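Local coordinates for DNA endonuclease i-cvui (Chlorella vulgaris, PDB 5A74) that cleaves double-stranded DNA at a long recognition sequence as a LAGLIDADG homing endonuclease, the activity behind intron homing, at a contact of chain A with DNA. Residues are numbered along the deposited sequence; one frame, centred on the assembly and turned at random.

A contact of chain A with DNA. Residues 32, 35, 40, 42. With nucleotides of chain B; nucleotides of chain C.
The guanidinium of Arg32 carries one face over the imidazole part of the DA3 base of chain B, its NH1 3.7 Å from the ring centroid in a cation-pi contact, while its edge, in plane, meets Gln40 OE1 and DG4 of chain B O6; the Arg42 guanidinium presents its edge to Arg32 NH2 and to C4 of DT5 of chain C. The Tyr35 ring has Arg32 CB over one face, offset toward the rim, and its hydroxyl tip OH lies 3.1 Å from the DA3 phosphate oxygen OP2, a likely hydrogen bond. Reading of guanine from the major groove follows the textbook pattern: Arg32 meets the Hoogsteen edge of DG4 end-on, NH1 to O6 at 3.1 Å (166° at the hydrogen) and NH2 to N7 at 3.0 Å, the latter tilted from the guanidinium plane. Gln40 is both a DNA contact and a second-shell support for Arg32. Its OE1 accepts from both NE and NH2 of Arg32, each at 2.8 Å, in the carbonyl plane, which should hold the guanidinium in its rotation. With CG anti to the backbone N (chi1 178°) and the chain extended, Gln40 also points NE2 at the DG4 phosphate oxygen OP2, 3.0 Å away. An alanine in place of Arg32 would probably cost the guanine its paired readout and DA3 its cation-pi cover, leaving Gln40 less firmly oriented. Arg42, bent at chi3 (-61°), donates a hydrogen bond from NH1 to the Hoogsteen-edge O4 of DT5, on the opposite strand, and its NE meets a water that also bonds DG4 OP2. Gln40 and Arg42, two positions apart in strand 39-50, point from the same face of the DNA-binding sheet typical of this family, whereas Arg32 and Tyr35 come from the loop linking strand 23-31 to it.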
loop_
_atom_site.group_PDB
_atom_site.type_symbol
_atom_site.label_atom_id
_atom_site.label_comp_id
_atom_site.label_asym_id
_atom_site.label_seq_id
_atom_site.Cartn_x
_atom_site.Cartn_y
_atom_site.Cartn_z
ATOM N N ARG A 32 13.573 -28.613 0.078
ATOM C CA ARG A 32 12.734 -29.712 0.569
ATOM C C ARG A 32 13.604 -30.970 0.611
ATOM O O ARG A 32 13.934 -31.549 -0.447
ATOM C CB ARG A 32 11.525 -29.962 -0.350
ATOM C CG ARG A 32 10.538 -28.796 -0.515
ATOM C CD ARG A 32 9.743 -28.506 0.750
ATOM N NE ARG A 32 8.624 -27.601 0.489
ATOM C CZ ARG A 32 7.636 -27.351 1.351
ATOM N NH1 ARG A 32 7.626 -27.935 2.540
ATOM N NH2 ARG A 32 6.655 -26.512 1.024
ATOM N N TYR A 35 12.214 -34.265 -0.999
ATOM C CA TYR A 35 11.965 -34.285 -2.446
ATOM C C TYR A 35 13.106 -35.062 -3.110
ATOM O O TYR A 35 14.259 -34.976 -2.666
ATOM C CB TYR A 35 11.936 -32.868 -3.047
ATOM C CG TYR A 35 10.620 -32.113 -2.951
ATOM C CD1 TYR A 35 9.711 -32.359 -1.921
ATOM C CD2 TYR A 35 10.295 -31.141 -3.892
ATOM C CE1 TYR A 35 8.523 -31.651 -1.827
ATOM C CE2 TYR A 35 9.102 -30.436 -3.811
ATOM C CZ TYR A 35 8.221 -30.696 -2.773
ATOM O OH TYR A 35 7.035 -30.002 -2.681
ATOM N N GLN A 40 11.649 -27.228 -4.048
ATOM C CA GLN A 40 10.361 -26.866 -4.604
ATOM C C GLN A 40 10.446 -25.428 -5.117
ATOM O O GLN A 40 11.178 -24.610 -4.546
ATOM C CB GLN A 40 9.287 -26.968 -3.531
ATOM C CG GLN A 40 7.905 -26.558 -4.013
ATOM C CD GLN A 40 6.983 -26.195 -2.872
ATOM O OE1 GLN A 40 7.342 -26.324 -1.694
ATOM N NE2 GLN A 40 5.782 -25.734 -3.211
ATOM N N ARG A 42 8.090 -22.573 -4.918
ATOM C CA ARG A 42 6.867 -22.137 -4.251
ATOM C C ARG A 42 6.434 -20.766 -4.764
ATOM O O ARG A 42 7.257 -19.858 -4.889
ATOM C CB ARG A 42 7.103 -22.087 -2.742
ATOM C CG ARG A 42 6.074 -21.291 -1.949
ATOM C CD ARG A 42 6.558 -21.056 -0.517
ATOM N NE ARG A 42 6.775 -22.313 0.200
ATOM C CZ ARG A 42 7.409 -22.412 1.366
ATOM N NH1 ARG A 42 7.895 -21.326 1.947
ATOM N NH2 ARG A 42 7.561 -23.597 1.952
ATOM P P DA B 3 4.517 -30.768 -5.331
ATOM O OP1 DA B 3 3.495 -30.588 -6.397
ATOM O OP2 DA B 3 5.910 -30.291 -5.530
ATOM O "O5'" DA B 3 3.947 -30.097 -3.995
ATOM C "C5'" DA B 3 2.558 -30.171 -3.728
ATOM C "C4'" DA B 3 2.325 -29.482 -2.407
ATOM O "O4'" DA B 3 2.925 -30.245 -1.324
ATOM C "C3'" DA B 3 2.946 -28.095 -2.346
ATOM O "O3'" DA B 3 1.950 -27.229 -1.852
ATOM C "C2'" DA B 3 4.095 -28.246 -1.353
ATOM C "C1'" DA B 3 3.498 -29.316 -0.430
ATOM N N9 DA B 3 4.450 -29.920 0.517
ATOM C C8 DA B 3 5.776 -30.216 0.303
ATOM N N7 DA B 3 6.382 -30.731 1.350
ATOM C C5 DA B 3 5.398 -30.784 2.323
ATOM C C6 DA B 3 5.412 -31.227 3.665
ATOM N N6 DA B 3 6.493 -31.726 4.273
ATOM N N1 DA B 3 4.262 -31.134 4.370
ATOM C C2 DA B 3 3.174 -30.630 3.764
ATOM N N3 DA B 3 3.044 -30.180 2.510
ATOM C C4 DA B 3 4.200 -30.282 1.832
ATOM P P DG B 4 1.812 -25.743 -2.444
ATOM O OP1 DG B 4 1.344 -25.815 -3.867
ATOM O OP2 DG B 4 3.081 -25.015 -2.175
ATOM O "O5'" DG B 4 0.640 -25.137 -1.534
ATOM C "C5'" DG B 4 -0.542 -25.911 -1.402
ATOM C "C4'" DG B 4 -0.977 -26.021 0.052
ATOM O "O4'" DG B 4 -0.008 -26.808 0.800
ATOM C "C3'" DG B 4 -1.137 -24.709 0.823
ATOM O "O3'" DG B 4 -2.271 -24.813 1.712
ATOM C "C2'" DG B 4 0.180 -24.634 1.588
ATOM C "C1'" DG B 4 0.334 -26.101 1.977
ATOM N N9 DG B 4 1.692 -26.474 2.379
ATOM C C8 DG B 4 2.832 -26.457 1.600
ATOM N N7 DG B 4 3.905 -26.835 2.236
ATOM C C5 DG B 4 3.443 -27.132 3.514
ATOM C C6 DG B 4 4.156 -27.595 4.641
ATOM O O6 DG B 4 5.374 -27.845 4.714
ATOM N N1 DG B 4 3.324 -27.768 5.746
ATOM C C2 DG B 4 1.966 -27.521 5.756
ATOM N N2 DG B 4 1.322 -27.741 6.919
ATOM N N3 DG B 4 1.286 -27.086 4.699
ATOM C C4 DG B 4 2.090 -26.915 3.619
ATOM P P DA B 5 -2.700 -23.576 2.667
ATOM O OP1 DA B 5 -4.182 -23.543 2.720
ATOM O OP2 DA B 5 -1.966 -22.358 2.246
ATOM O "O5'" DA B 5 -2.093 -23.971 4.100
ATOM C "C5'" DA B 5 -2.579 -25.082 4.841
ATOM C "C4'" DA B 5 -2.221 -24.974 6.325
ATOM O "O4'" DA B 5 -0.815 -25.281 6.574
ATOM C "C3'" DA B 5 -2.475 -23.634 7.005
ATOM O "O3'" DA B 5 -2.881 -23.942 8.340
ATOM C "C2'" DA B 5 -1.102 -22.959 6.922
ATOM C "C1'" DA B 5 -0.115 -24.134 7.022
ATOM N N9 DA B 5 1.095 -24.042 6.186
ATOM C C8 DA B 5 1.193 -23.616 4.882
ATOM N N7 DA B 5 2.408 -23.648 4.379
ATOM C C5 DA B 5 3.166 -24.145 5.427
ATOM C C6 DA B 5 4.545 -24.426 5.541
ATOM N N6 DA B 5 5.437 -24.245 4.552
ATOM N N1 DA B 5 4.975 -24.911 6.728
ATOM C C2 DA B 5 4.097 -25.093 7.721
ATOM N N3 DA B 5 2.783 -24.865 7.729
ATOM C C4 DA B 5 2.377 -24.390 6.541
ATOM P P DA B 6 -3.310 -22.779 9.368
ATOM O OP1 DA B 6 -4.079 -23.480 10.435
ATOM O OP2 DA B 6 -3.948 -21.659 8.621
ATOM O "O5'" DA B 6 -1.908 -22.250 9.949
ATOM C "C5'" DA B 6 -1.154 -23.128 10.788
ATOM C "C4'" DA B 6 0.263 -22.628 11.019
ATOM O "O4'" DA B 6 1.029 -22.694 9.792
ATOM C "C3'" DA B 6 0.427 -21.186 11.502
ATOM O "O3'" DA B 6 0.850 -21.193 12.859
ATOM C "C2'" DA B 6 1.530 -20.604 10.615
ATOM C "C1'" DA B 6 2.131 -21.841 9.969
ATOM N N9 DA B 6 2.742 -21.577 8.673
ATOM C C8 DA B 6 2.144 -21.086 7.545
ATOM N N7 DA B 6 2.962 -20.945 6.534
ATOM C C5 DA B 6 4.182 -21.391 7.031
ATOM C C6 DA B 6 5.462 -21.504 6.458
ATOM N N6 DA B 6 5.742 -21.165 5.191
ATOM N N1 DA B 6 6.448 -21.990 7.245
ATOM C C2 DA B 6 6.179 -22.319 8.512
ATOM N N3 DA B 6 5.015 -22.251 9.155
ATOM C C4 DA B 6 4.056 -21.780 8.349
ATOM P P DT C 5 16.866 -22.064 5.413
ATOM O OP1 DT C 5 18.167 -22.274 6.085
ATOM O OP2 DT C 5 16.534 -22.811 4.167
ATOM O "O5'" DT C 5 15.709 -22.360 6.478
ATOM C "C5'" DT C 5 15.757 -21.707 7.738
ATOM C "C4'" DT C 5 14.590 -22.121 8.621
ATOM O "O4'" DT C 5 13.346 -21.585 8.095
ATOM C "C3'" DT C 5 14.366 -23.629 8.796
ATOM O "O3'" DT C 5 14.109 -23.878 10.163
ATOM C "C2'" DT C 5 13.098 -23.891 7.999
ATOM C "C1'" DT C 5 12.351 -22.584 8.222
ATOM N N1 DT C 5 11.306 -22.347 7.197
ATOM C C2 DT C 5 9.984 -22.315 7.573
ATOM O O2 DT C 5 9.609 -22.460 8.725
ATOM N N3 DT C 5 9.100 -22.098 6.546
ATOM C C4 DT C 5 9.402 -21.922 5.207
ATOM O O4 DT C 5 8.526 -21.733 4.365
ATOM C C5 DT C 5 10.806 -21.971 4.884
ATOM C C7 DT C 5 11.262 -21.785 3.468
ATOM C C6 DT C 5 11.685 -22.178 5.876
ATOM P P DT C 6 14.330 -25.336 10.803
ATOM O OP1 DT C 6 15.166 -25.124 12.010
ATOM O OP2 DT C 6 14.729 -26.306 9.749
ATOM O "O5'" DT C 6 12.873 -25.738 11.309
ATOM C "C5'" DT C 6 12.267 -24.850 12.225
ATOM C "C4'" DT C 6 10.805 -25.191 12.426
ATOM O "O4'" DT C 6 10.039 -24.841 11.247
ATOM C "C3'" DT C 6 10.482 -26.649 12.728
ATOM O "O3'" DT C 6 9.598 -26.603 13.841
ATOM C "C2'" DT C 6 9.838 -27.166 11.433
ATOM C "C1'" DT C 6 9.170 -25.901 10.908
ATOM N N1 DT C 6 8.954 -25.822 9.431
ATOM C C2 DT C 6 7.669 -25.582 9.005
ATOM O O2 DT C 6 6.740 -25.456 9.782
ATOM N N3 DT C 6 7.508 -25.506 7.643
ATOM C C4 DT C 6 8.495 -25.635 6.677
ATOM O O4 DT C 6 8.248 -25.547 5.469
ATOM C C5 DT C 6 9.825 -25.886 7.194
ATOM C C7 DT C 6 10.951 -26.042 6.219
ATOM C C6 DT C 6 10.004 -25.964 8.528
HETATM O O HOH W 1 4.984 -24.086 -0.418
#